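PDB 5VYM: beta-galactosidase BgaB from Bifidobacterium adolescentis, which hydrolyses terminal non-reducing beta-D-galactose residues from beta-D-galactosides, favouring beta-1,4-linked galacto-oligosaccharides, this chain being the trimerisation domain of the longer enzyme. Local coordinates for residues S151-G156 and V221-A226; F83-G88 and N198-G203; Q174-Y179 and E204-G209; I143-A148 and C210-A215; V90-A95 and G116-M121. All coordinates share one frame; numbering follows the deposited sequence.

Contact 1: S151-G156 and V221-A226; sequences SAALDG and VRAYLA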
# COMPACT_ATOMS: atom_id res chain seq x y z
N SER B 151 -6.87 -16.79 23.37
CA SER B 151 -6.96 -15.95 24.56
C SER B 151 -8.37 -15.92 25.12
O SER B 151 -8.55 -15.72 26.33
CB SER B 151 -6.48 -14.53 24.25
OG SER B 151 -7.30 -13.93 23.26
N ALA B 152 -9.38 -16.11 24.27
CA ALA B 152 -10.79 -16.06 24.68
C ALA B 152 -11.12 -14.73 25.35
O ALA B 152 -11.97 -14.66 26.24
CB ALA B 152 -11.13 -17.23 25.60
N ALA B 153 -10.45 -13.66 24.92
CA ALA B 153 -10.59 -12.36 25.56
C ALA B 153 -11.90 -11.69 25.16
O ALA B 153 -12.68 -11.27 26.03
CB ALA B 153 -9.40 -11.47 25.21
N LEU B 154 -12.15 -11.57 23.87
CA LEU B 154 -13.33 -10.86 23.36
C LEU B 154 -14.56 -11.75 23.28
O LEU B 154 -15.56 -11.35 22.67
CB LEU B 154 -13.03 -10.26 21.99
CG LEU B 154 -11.92 -9.21 21.95
CD1 LEU B 154 -11.77 -8.62 20.56
CD2 LEU B 154 -12.18 -8.12 22.98
N ASP B 155 -14.53 -12.94 23.88
CA ASP B 155 -15.69 -13.81 23.87
C ASP B 155 -16.83 -13.20 24.66
O ASP B 155 -16.62 -12.57 25.70
CB ASP B 155 -15.33 -15.19 24.43
CG ASP B 155 -14.56 -16.04 23.44
OD1 ASP B 155 -14.67 -15.78 22.22
OD2 ASP B 155 -13.85 -16.97 23.88
N GLY B 156 -18.06 -13.39 24.17
CA GLY B 156 -19.24 -12.85 24.81
C GLY B 156 -19.53 -11.40 24.50
O GLY B 156 -20.63 -10.93 24.81
N VAL B 221 -8.72 -3.48 25.01
CA VAL B 221 -7.52 -2.72 25.35
C VAL B 221 -6.64 -3.51 26.31
O VAL B 221 -5.42 -3.62 26.12
CB VAL B 221 -7.90 -1.35 25.94
CG1 VAL B 221 -6.66 -0.64 26.48
CG2 VAL B 221 -8.59 -0.49 24.89
N ARG B 222 -7.25 -4.09 27.34
CA ARG B 222 -6.47 -4.80 28.36
C ARG B 222 -5.81 -6.05 27.78
O ARG B 222 -4.72 -6.43 28.22
CB ARG B 222 -7.37 -5.16 29.54
CG ARG B 222 -6.64 -5.65 30.77
CD ARG B 222 -7.61 -5.79 31.93
NE ARG B 222 -8.11 -4.49 32.38
CZ ARG B 222 -9.28 -4.31 32.98
NH1 ARG B 222 -10.09 -5.34 33.19
NH2 ARG B 222 -9.66 -3.09 33.36
N ALA B 223 -6.44 -6.69 26.80
CA ALA B 223 -5.89 -7.91 26.22
C ALA B 223 -4.73 -7.62 25.26
O ALA B 223 -3.76 -8.38 25.22
CB ALA B 223 -6.99 -8.69 25.49
N TYR B 224 -4.81 -6.54 24.50
CA TYR B 224 -3.86 -6.30 23.41
C TYR B 224 -3.13 -4.97 23.48
O TYR B 224 -1.99 -4.89 23.01
CB TYR B 224 -4.57 -6.40 22.05
CG TYR B 224 -5.27 -7.73 21.82
CD1 TYR B 224 -4.54 -8.87 21.53
CD2 TYR B 224 -6.66 -7.82 21.86
CE1 TYR B 224 -5.17 -10.08 21.31
CE2 TYR B 224 -7.30 -9.03 21.63
CZ TYR B 224 -6.55 -10.15 21.36
OH TYR B 224 -7.18 -11.35 21.14
N LEU B 225 -3.74 -3.92 24.03
CA LEU B 225 -3.20 -2.57 23.91
C LEU B 225 -2.79 -1.96 25.25
O LEU B 225 -2.51 -0.76 25.30
CB LEU B 225 -4.21 -1.65 23.22
CG LEU B 225 -4.75 -2.13 21.87
CD1 LEU B 225 -5.77 -1.14 21.32
CD2 LEU B 225 -3.62 -2.35 20.88
N ALA B 226 -2.73 -2.74 26.32
CA ALA B 226 -2.41 -2.22 27.64
C ALA B 226 -0.92 -2.39 27.92
O ALA B 226 -0.16 -2.94 27.12
CB ALA B 226 -3.26 -2.90 28.71
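Y224 reaches from the C-terminal part of helix 214-225 towards S151 in the loop between strands 143-147 and 158-163. Its CB packs against Y206. CG lies anti to the carbonyl carbon (chi1 -57°), and this turns the ring along the helix surface in the direction of the loop. One face of the ring is covered by the methyl group of the preceding residue: A223 CB stands 3.7 Å above the plane, displaced towards the rim. Further out, the ring packs on L176. At the tip, Y224 OH comes within 3.3 Å of S151 OG, which approaches obliquely to the ring. The firmer partner of this hydroxyl is D149, whose OD2 is hydrogen-bonded to it. D149 OD1 gives S151 OG only a weak hydrogen bond. Beside this polar pair the contact is apolar. A153 CB meets A223 CB at 3.7 Å, one methyl against another, with both CB atoms directed at the opposite segment. The contact lies at the surface. Its chemistry implies a loop that rests on the C-terminal part of the helix through a methyl pair, while D149 OD2 probably sets the Y224 hydroxyl alongside.

Contact 2: F83-G88 and N198-G203; sequences FAAAGG and NPYGSG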
# COMPACT_ATOMS: atom_id res chain seq x y z
N PHE B 83 6.60 -8.29 0.75
CA PHE B 83 8.04 -8.39 0.57
C PHE B 83 8.72 -7.04 0.79
O PHE B 83 9.75 -6.95 1.46
CB PHE B 83 8.35 -8.93 -0.83
CG PHE B 83 9.80 -8.92 -1.19
CD1 PHE B 83 10.33 -7.89 -1.95
CD2 PHE B 83 10.64 -9.94 -0.78
CE1 PHE B 83 11.67 -7.87 -2.29
CE2 PHE B 83 11.98 -9.93 -1.12
CZ PHE B 83 12.50 -8.89 -1.88
N ALA B 84 8.14 -5.97 0.24
CA ALA B 84 8.76 -4.66 0.35
C ALA B 84 8.60 -4.08 1.75
O ALA B 84 9.55 -3.53 2.31
CB ALA B 84 8.17 -3.71 -0.69
N ALA B 85 7.40 -4.20 2.34
CA ALA B 85 7.17 -3.63 3.66
C ALA B 85 8.05 -4.25 4.73
O ALA B 85 8.27 -3.62 5.78
CB ALA B 85 5.70 -3.78 4.05
N ALA B 86 8.57 -5.45 4.50
CA ALA B 86 9.47 -6.11 5.44
C ALA B 86 10.93 -5.76 5.19
O ALA B 86 11.81 -6.31 5.87
CB ALA B 86 9.29 -7.63 5.38
N GLY B 87 11.22 -4.87 4.25
CA GLY B 87 12.58 -4.44 3.98
C GLY B 87 13.10 -4.75 2.59
O GLY B 87 14.25 -4.41 2.29
N GLY B 88 12.31 -5.38 1.71
CA GLY B 88 12.80 -5.70 0.39
C GLY B 88 12.71 -4.52 -0.57
O GLY B 88 11.99 -3.55 -0.35
N ASN B 198 -1.68 -6.49 11.80
CA ASN B 198 -0.80 -6.78 10.68
C ASN B 198 0.54 -6.09 10.91
O ASN B 198 0.57 -4.89 11.24
CB ASN B 198 -1.42 -6.32 9.36
CG ASN B 198 -0.54 -6.62 8.16
OD1 ASN B 198 0.01 -7.72 8.03
ND2 ASN B 198 -0.39 -5.64 7.28
N PRO B 199 1.66 -6.81 10.77
CA PRO B 199 2.96 -6.15 10.86
C PRO B 199 3.23 -5.28 9.64
O PRO B 199 2.94 -5.67 8.51
CB PRO B 199 3.95 -7.32 10.95
CG PRO B 199 3.24 -8.44 10.28
CD PRO B 199 1.79 -8.26 10.60
N TYR B 200 3.77 -4.09 9.89
CA TYR B 200 4.12 -3.15 8.83
C TYR B 200 5.47 -2.54 9.19
O TYR B 200 5.56 -1.71 10.10
CB TYR B 200 3.05 -2.06 8.69
CG TYR B 200 3.24 -1.16 7.49
CD1 TYR B 200 2.75 -1.53 6.24
CD2 TYR B 200 3.91 0.05 7.60
CE1 TYR B 200 2.92 -0.71 5.14
CE2 TYR B 200 4.08 0.87 6.51
CZ TYR B 200 3.59 0.49 5.28
OH TYR B 200 3.76 1.31 4.18
N GLY B 201 6.51 -2.95 8.47
CA GLY B 201 7.85 -2.52 8.82
C GLY B 201 8.22 -3.05 10.19
O GLY B 201 8.02 -4.23 10.50
N SER B 202 8.78 -2.18 11.03
CA SER B 202 9.09 -2.54 12.40
C SER B 202 7.88 -2.45 13.33
O SER B 202 8.00 -2.78 14.51
CB SER B 202 10.21 -1.64 12.94
OG SER B 202 11.38 -1.75 12.15
N GLY B 203 6.73 -2.02 12.82
CA GLY B 203 5.58 -1.78 13.67
C GLY B 203 4.37 -2.65 13.37
O GLY B 203 4.51 -3.77 12.89
O HOH W 1 6.29 -5.45 7.41
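The carbonyl of A85, at the end of helix 74-85, faces the backbone of G201 in a hairpin turn, with A85 O 3.3 Å from G201 CA in a CH...O contact of 133° at the hydrogen. A water links the same two residues. It accepts from G201 N at 2.7 Å and gives a weak bond to A85 O at 3.2 Å. Both backbones turn here. The helix ends in a Schellman motif, with G87 at positive phi. The hairpin closes with a type II' turn from Y200 to G203, which places G201 at its second position with phi 64°. Side chains add one apolar touch: A85 CB lies 4.3 Å from Y200 CE1, oblique to the ring. The CB of Y200 points away from the helix. With CG anti to the backbone N (chi1 -172°), the ring still swings its CE1 corner back to the alanine methyl. Y200 of the second subunit also packs on A84 and A85, so this helix end belongs to the interface. The contact joins the end of helix 74-85, just ahead of strand 89-93, to the tip of the hairpin formed by strands 193-200 and 203-208.

Contact 3: Q174-Y179 and E204-G209; sequences QVLATY and EAYFVG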
# COMPACT_ATOMS: atom_id res chain seq x y z
N GLN B 174 -2.96 -11.24 11.21
CA GLN B 174 -3.53 -12.17 12.17
C GLN B 174 -4.92 -11.70 12.57
O GLN B 174 -5.11 -10.53 12.91
CB GLN B 174 -2.63 -12.29 13.40
CG GLN B 174 -3.22 -13.15 14.51
CD GLN B 174 -2.32 -13.19 15.73
OE1 GLN B 174 -1.30 -12.50 15.79
NE2 GLN B 174 -2.71 -13.99 16.72
N VAL B 175 -5.89 -12.61 12.52
CA VAL B 175 -7.23 -12.32 12.99
C VAL B 175 -7.30 -12.55 14.49
O VAL B 175 -6.87 -13.60 14.99
CB VAL B 175 -8.27 -13.18 12.25
CG1 VAL B 175 -9.67 -12.87 12.76
CG2 VAL B 175 -8.18 -12.94 10.76
N LEU B 176 -7.81 -11.57 15.22
CA LEU B 176 -7.94 -11.67 16.67
C LEU B 176 -9.37 -11.96 17.12
O LEU B 176 -9.55 -12.55 18.19
CB LEU B 176 -7.45 -10.38 17.34
CG LEU B 176 -5.97 -10.06 17.14
CD1 LEU B 176 -5.60 -8.77 17.86
CD2 LEU B 176 -5.10 -11.22 17.62
N ALA B 177 -10.37 -11.57 16.34
CA ALA B 177 -11.75 -11.82 16.68
C ALA B 177 -12.58 -11.91 15.41
O ALA B 177 -12.29 -11.24 14.41
CB ALA B 177 -12.32 -10.73 17.60
N THR B 178 -13.60 -12.76 15.45
CA THR B 178 -14.54 -12.93 14.36
C THR B 178 -15.96 -12.82 14.89
O THR B 178 -16.21 -12.98 16.09
CB THR B 178 -14.37 -14.28 13.65
OG1 THR B 178 -14.39 -15.33 14.61
CG2 THR B 178 -13.05 -14.32 12.88
N TYR B 179 -16.89 -12.54 13.99
CA TYR B 179 -18.30 -12.56 14.33
C TYR B 179 -18.79 -14.00 14.32
O TYR B 179 -18.54 -14.75 13.37
CB TYR B 179 -19.11 -11.71 13.35
CG TYR B 179 -18.63 -10.28 13.24
CD1 TYR B 179 -18.75 -9.40 14.30
CD2 TYR B 179 -18.05 -9.82 12.06
CE1 TYR B 179 -18.31 -8.09 14.20
CE2 TYR B 179 -17.61 -8.52 11.95
CZ TYR B 179 -17.74 -7.66 13.02
OH TYR B 179 -17.29 -6.36 12.91
N GLU B 204 3.18 -2.11 13.64
CA GLU B 204 1.97 -2.91 13.67
C GLU B 204 0.78 -2.02 13.35
O GLU B 204 0.80 -0.81 13.59
CB GLU B 204 1.80 -3.55 15.05
CG GLU B 204 1.05 -4.86 15.07
CD GLU B 204 1.16 -5.56 16.41
OE1 GLU B 204 1.58 -4.89 17.39
OE2 GLU B 204 0.84 -6.76 16.49
N ALA B 205 -0.27 -2.64 12.80
CA ALA B 205 -1.50 -1.93 12.47
C ALA B 205 -2.69 -2.82 12.82
O ALA B 205 -2.83 -3.91 12.27
CB ALA B 205 -1.54 -1.54 10.99
N TYR B 206 -3.53 -2.34 13.73
CA TYR B 206 -4.74 -3.04 14.13
C TYR B 206 -5.94 -2.48 13.38
O TYR B 206 -5.99 -1.30 13.05
CB TYR B 206 -4.98 -2.91 15.64
CG TYR B 206 -4.11 -3.78 16.52
CD1 TYR B 206 -2.76 -3.53 16.66
CD2 TYR B 206 -4.66 -4.85 17.22
CE1 TYR B 206 -1.96 -4.32 17.47
CE2 TYR B 206 -3.87 -5.64 18.04
CZ TYR B 206 -2.52 -5.37 18.16
OH TYR B 206 -1.74 -6.16 18.97
N PHE B 207 -6.91 -3.35 13.12
CA PHE B 207 -8.19 -2.96 12.53
C PHE B 207 -9.31 -3.40 13.46
O PHE B 207 -9.42 -4.59 13.78
CB PHE B 207 -8.37 -3.56 11.14
CG PHE B 207 -9.71 -3.28 10.53
CD1 PHE B 207 -10.02 -2.02 10.02
CD2 PHE B 207 -10.68 -4.27 10.48
CE1 PHE B 207 -11.26 -1.76 9.47
CE2 PHE B 207 -11.92 -4.01 9.92
CZ PHE B 207 -12.21 -2.76 9.42
N VAL B 208 -10.13 -2.45 13.88
CA VAL B 208 -11.29 -2.71 14.73
C VAL B 208 -12.52 -2.42 13.88
O VAL B 208 -12.89 -1.26 13.66
CB VAL B 208 -11.28 -1.87 16.01
CG1 VAL B 208 -12.45 -2.24 16.90
CG2 VAL B 208 -9.96 -2.05 16.74
N GLY B 209 -13.17 -3.48 13.39
CA GLY B 209 -14.24 -3.35 12.42
C GLY B 209 -15.64 -3.18 12.97
O GLY B 209 -16.59 -3.13 12.19
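L176 and Y206 make the apolar part of this contact. L176 CD1 lies 3.6 Å from Y206 CE2 and 4.1 Å from Y206 CD2, so a single methyl touches one side of the phenol ring. It comes in oblique to the ring, and the two side chains cross at about a right angle. L176 holds its CG anti to the carbonyl carbon (chi1 -63°), which carries the CD1 branch over to the tyrosine. The second touch is between Y179 and G209. Y179 OH is 3.4 Å from G209 O, but the angle is too poor for a hydrogen bond. The hydroxyl of Y179 rests against the carbonyl group, with OH 3.6 Å from G209 C. G209 N in turn lies 3.7 Å above the ring plane of F207, offset to the rim. The polar links run through R197. Its NH1 is hydrogen-bonded to Y206 OH and its NE to Q174 OE1. The touching parts, 176-179 and 206-209, run the same way, with end-to-end directions 4° apart. The two strands are next-but-one neighbours in an antiparallel sheet, and strand 193-200 runs between them. L176 and A177 both face V195 of that strand in a classic beta bulge. Strand 203-208 is one of the two outermost strands of this sheet within the chain, and residues 204-208 pair in parallel with a strand of the second subunit, which continues the sheet across the interface. Helix 214-225 lies over the L176 and Y206 side.

Contact 4: I143-A148 and C210-A215; sequences IRLSSA and CDLDVA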
# COMPACT_ATOMS: atom_id res chain seq x y z
N ILE B 143 -24.85 -8.56 17.16
CA ILE B 143 -24.03 -9.70 16.76
C ILE B 143 -22.94 -9.91 17.81
O ILE B 143 -22.38 -8.94 18.33
CB ILE B 143 -23.41 -9.49 15.36
CG1 ILE B 143 -24.50 -9.47 14.29
CG2 ILE B 143 -22.38 -10.57 15.04
CD1 ILE B 143 -23.96 -9.43 12.88
N ARG B 144 -22.65 -11.17 18.12
CA ARG B 144 -21.60 -11.51 19.07
C ARG B 144 -20.25 -11.65 18.37
O ARG B 144 -20.17 -11.85 17.16
CB ARG B 144 -21.92 -12.81 19.80
CG ARG B 144 -23.25 -12.83 20.52
CD ARG B 144 -23.36 -14.07 21.39
NE ARG B 144 -24.75 -14.45 21.64
CZ ARG B 144 -25.44 -15.30 20.88
NH1 ARG B 144 -24.86 -15.87 19.83
NH2 ARG B 144 -26.70 -15.59 21.18
N LEU B 145 -19.19 -11.54 19.16
CA LEU B 145 -17.83 -11.73 18.70
C LEU B 145 -17.23 -12.96 19.37
O LEU B 145 -17.62 -13.34 20.48
CB LEU B 145 -16.95 -10.51 19.01
CG LEU B 145 -17.03 -9.28 18.09
CD1 LEU B 145 -18.36 -8.55 18.23
CD2 LEU B 145 -15.87 -8.34 18.39
N SER B 146 -16.27 -13.58 18.69
CA SER B 146 -15.53 -14.71 19.23
C SER B 146 -14.06 -14.53 18.91
O SER B 146 -13.70 -14.13 17.81
CB SER B 146 -16.04 -16.04 18.67
OG SER B 146 -15.35 -17.13 19.25
N SER B 147 -13.21 -14.84 19.89
CA SER B 147 -11.77 -14.67 19.72
C SER B 147 -11.23 -15.73 18.77
O SER B 147 -11.45 -16.93 18.98
CB SER B 147 -11.06 -14.74 21.07
OG SER B 147 -11.36 -13.61 21.86
N ALA B 148 -10.54 -15.30 17.72
CA ALA B 148 -9.96 -16.23 16.76
C ALA B 148 -8.68 -16.87 17.28
O ALA B 148 -8.23 -17.87 16.71
CB ALA B 148 -9.70 -15.53 15.43
N CYS B 210 -15.81 -3.08 14.28
CA CYS B 210 -17.13 -2.93 14.87
C CYS B 210 -17.05 -1.96 16.04
O CYS B 210 -15.99 -1.71 16.60
CB CYS B 210 -17.70 -4.27 15.33
SG CYS B 210 -16.68 -5.13 16.54
N ASP B 211 -18.22 -1.43 16.41
CA ASP B 211 -18.33 -0.53 17.55
C ASP B 211 -18.58 -1.34 18.81
O ASP B 211 -19.48 -2.19 18.85
CB ASP B 211 -19.45 0.48 17.33
CG ASP B 211 -19.63 1.41 18.51
OD1 ASP B 211 -18.65 2.11 18.87
OD2 ASP B 211 -20.74 1.45 19.08
N LEU B 212 -17.78 -1.08 19.84
CA LEU B 212 -17.92 -1.73 21.13
C LEU B 212 -18.21 -0.69 22.20
O LEU B 212 -17.75 0.45 22.12
CB LEU B 212 -16.65 -2.51 21.51
CG LEU B 212 -16.13 -3.54 20.51
CD1 LEU B 212 -14.74 -4.00 20.90
CD2 LEU B 212 -17.08 -4.73 20.42
N ASP B 213 -19.00 -1.09 23.20
CA ASP B 213 -19.20 -0.21 24.34
C ASP B 213 -17.95 -0.20 25.22
O ASP B 213 -17.02 -0.99 25.03
CB ASP B 213 -20.44 -0.61 25.14
CG ASP B 213 -20.40 -2.05 25.62
OD1 ASP B 213 -19.36 -2.73 25.44
OD2 ASP B 213 -21.41 -2.51 26.19
N VAL B 214 -17.94 0.72 26.19
CA VAL B 214 -16.74 0.93 27.00
C VAL B 214 -16.35 -0.35 27.73
O VAL B 214 -15.16 -0.67 27.87
CB VAL B 214 -16.96 2.10 27.98
CG1 VAL B 214 -15.73 2.29 28.86
CG2 VAL B 214 -17.29 3.37 27.21
N ALA B 215 -17.34 -1.12 28.20
CA ALA B 215 -17.05 -2.35 28.92
C ALA B 215 -16.32 -3.35 28.02
O ALA B 215 -15.27 -3.89 28.39
CB ALA B 215 -18.34 -2.96 29.47
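D155 OD1 grips the strand that carries L145 to C210: it accepts a hydrogen bond from S147 N and a weak one from S146 OG. Close by, S147 OG is hydrogen-bonded to L154 N. The loop after strand 143-147 is thus folded back onto its end. The contact itself is apolar. L145 points its side chain at the segment 210-215 and spreads both methyl groups around one sulfur. L145 CD2 is 3.8 Å from C210 SG, and L145 CD1 is 4.2 Å from C210 SG as well. The thiol meets the leucine because SG sits between the backbone N and the carbonyl carbon of C210 (chi1 58°). L212 arrives beside it, with L212 CD2 4.3 Å from L145 CD2. Its CB does not aim at the strand, and only the end of the side chain comes near. Other residues fill in the surroundings. T159 packs on both L145 and C210, Y179 also covers C210, and L212 continues into L217 and L220 of helix 214-225. All three residues that touch across this contact are buried. D213, in 210-215, is the N-cap of helix 214-225, and its OD1 accepts from D216 N. Two neighbouring side chains of one short connection therefore do different work: L212 faces the core and D213 caps the helix. The result is an N-capped C-terminal helix whose lead-in, C210 and L212, packs on a strand of the antiparallel sheet of the domain.

Contact 5: V90-A95 and G116-M121; sequences VVVGYA and GLLRSM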
# COMPACT_ATOMS: atom_id res chain seq x y z
N VAL B 90 11.87 -3.41 -4.52
CA VAL B 90 11.08 -3.82 -5.67
C VAL B 90 11.28 -2.80 -6.78
O VAL B 90 11.14 -1.59 -6.55
CB VAL B 90 9.59 -3.95 -5.31
CG1 VAL B 90 8.78 -4.37 -6.53
CG2 VAL B 90 9.40 -4.93 -4.16
N VAL B 91 11.60 -3.28 -7.98
CA VAL B 91 11.76 -2.44 -9.16
C VAL B 91 10.64 -2.80 -10.13
O VAL B 91 10.52 -3.96 -10.54
CB VAL B 91 13.14 -2.62 -9.80
CG1 VAL B 91 13.28 -1.73 -11.03
CG2 VAL B 91 14.24 -2.31 -8.80
N VAL B 92 9.84 -1.81 -10.49
CA VAL B 92 8.63 -2.02 -11.29
C VAL B 92 8.80 -1.30 -12.62
O VAL B 92 9.03 -0.08 -12.65
CB VAL B 92 7.37 -1.53 -10.56
CG1 VAL B 92 6.14 -1.77 -11.41
CG2 VAL B 92 7.24 -2.22 -9.21
N GLY B 93 8.66 -2.04 -13.72
CA GLY B 93 8.71 -1.44 -15.03
C GLY B 93 7.41 -0.75 -15.41
O GLY B 93 6.36 -0.96 -14.80
N TYR B 94 7.49 0.08 -16.45
CA TYR B 94 6.36 0.91 -16.83
C TYR B 94 5.17 0.09 -17.30
O TYR B 94 4.02 0.52 -17.17
CB TYR B 94 6.77 1.91 -17.91
CG TYR B 94 7.22 1.28 -19.21
CD1 TYR B 94 8.53 0.83 -19.37
CD2 TYR B 94 6.35 1.14 -20.28
CE1 TYR B 94 8.95 0.25 -20.56
CE2 TYR B 94 6.76 0.56 -21.47
CZ TYR B 94 8.06 0.12 -21.60
OH TYR B 94 8.47 -0.45 -22.79
N ALA B 95 5.41 -1.10 -17.85
CA ALA B 95 4.35 -1.95 -18.38
C ALA B 95 3.99 -3.09 -17.43
O ALA B 95 3.41 -4.10 -17.87
CB ALA B 95 4.74 -2.50 -19.75
N GLY B 116 -4.65 0.12 -6.37
CA GLY B 116 -3.91 1.17 -5.70
C GLY B 116 -2.72 0.68 -4.90
O GLY B 116 -1.88 1.50 -4.51
N LEU B 117 -2.62 -0.63 -4.64
CA LEU B 117 -1.52 -1.15 -3.85
C LEU B 117 -0.18 -0.88 -4.52
O LEU B 117 0.77 -0.42 -3.88
CB LEU B 117 -1.71 -2.65 -3.61
CG LEU B 117 -0.66 -3.35 -2.76
CD1 LEU B 117 -0.43 -2.59 -1.47
CD2 LEU B 117 -1.08 -4.78 -2.46
N LEU B 118 -0.09 -1.13 -5.83
CA LEU B 118 1.16 -0.87 -6.54
C LEU B 118 1.46 0.62 -6.58
O LEU B 118 2.62 1.02 -6.40
CB LEU B 118 1.09 -1.46 -7.95
CG LEU B 118 2.41 -1.52 -8.72
CD1 LEU B 118 3.48 -2.22 -7.90
CD2 LEU B 118 2.21 -2.22 -10.06
N ARG B 119 0.44 1.45 -6.81
CA ARG B 119 0.65 2.90 -6.75
C ARG B 119 1.15 3.33 -5.38
O ARG B 119 2.06 4.16 -5.28
CB ARG B 119 -0.65 3.63 -7.09
CG ARG B 119 -1.11 3.46 -8.52
CD ARG B 119 -2.24 4.43 -8.86
NE ARG B 119 -3.44 4.20 -8.06
CZ ARG B 119 -4.44 3.40 -8.42
NH1 ARG B 119 -4.38 2.74 -9.57
NH2 ARG B 119 -5.49 3.26 -7.63
N SER B 120 0.57 2.77 -4.32
CA SER B 120 0.98 3.15 -2.97
C SER B 120 2.43 2.79 -2.70
O SER B 120 3.18 3.58 -2.11
CB SER B 120 0.06 2.49 -1.94
OG SER B 120 -1.28 2.93 -2.10
N MET B 121 2.85 1.59 -3.13
CA MET B 121 4.25 1.20 -2.98
C MET B 121 5.16 2.17 -3.72
O MET B 121 6.16 2.65 -3.17
CB MET B 121 4.45 -0.22 -3.50
CG MET B 121 3.67 -1.30 -2.77
SD MET B 121 3.83 -2.90 -3.59
CE MET B 121 5.60 -3.00 -3.77
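V92 meets L118 on one side of helix 117-122, while the flat group, the R119 guanidinium, lies at the helix start, away from the strand. G116 CA sits on one of its faces, 3.2 Å above the plane of the R119 guanidinium and offset towards the rim. Around the group, R119 NE forms a salt bridge to D115 of the second subunit, and R119 NH1 gives a weak hydrogen bond to P111 O. R125 brings a like charge close to NE, and the carboxylate of D115 of the second subunit would be expected to offset it. G116 is the N-cap residue of the helix. G116 O accepts twice from S120, from S120 N at 2.8 Å and from S120 OG at 2.9 Å. The hydroxyl stands above the carbonyl plane, 42° out of it. This helix packs against strand 89-93, an edge strand, within the chain, of a parallel sheet in an alpha/beta domain. The family belongs to the clan of class I glutamine amidotransferase-like domains. Valine and helix residues meet in two pairs along the strand. V92 CG2 lies 4.0 Å from L118 CD1, and V92 CG1 lies 4.2 Å from L118 CD2, so both branches of each side chain take part. L118 has CG anti to its backbone N (chi1 -168°), and this carries the methyl groups across to the strand. One turn further on, M121 CE reaches V90 CG2 at 4.3 Å. F83 and A84 of helix 74-85 also pack on V90. On its outer edge the strand, V90 to G93, pairs in parallel with a strand of the second subunit.

From the N terminus, the first loop to close is contact 5, within the parallel-sheet part of the domain. It lies entirely between the two segments of contact 2, a long span from helix 74-85 to the hairpin of the antiparallel sheet. Contacts 3 and 4 begin on strands of that second sheet, contact 1 in the loop after strand 143-147. Contacts 4 and 1 cross, and contact 3 falls within both. Contact 2 crosses contacts 1, 3 and 4, so among the five it alone joins the two halves. Contacts 1, 3 and 4 touch one another and fix helix 214-225 to the antiparallel sheet. All five reach the second subunit.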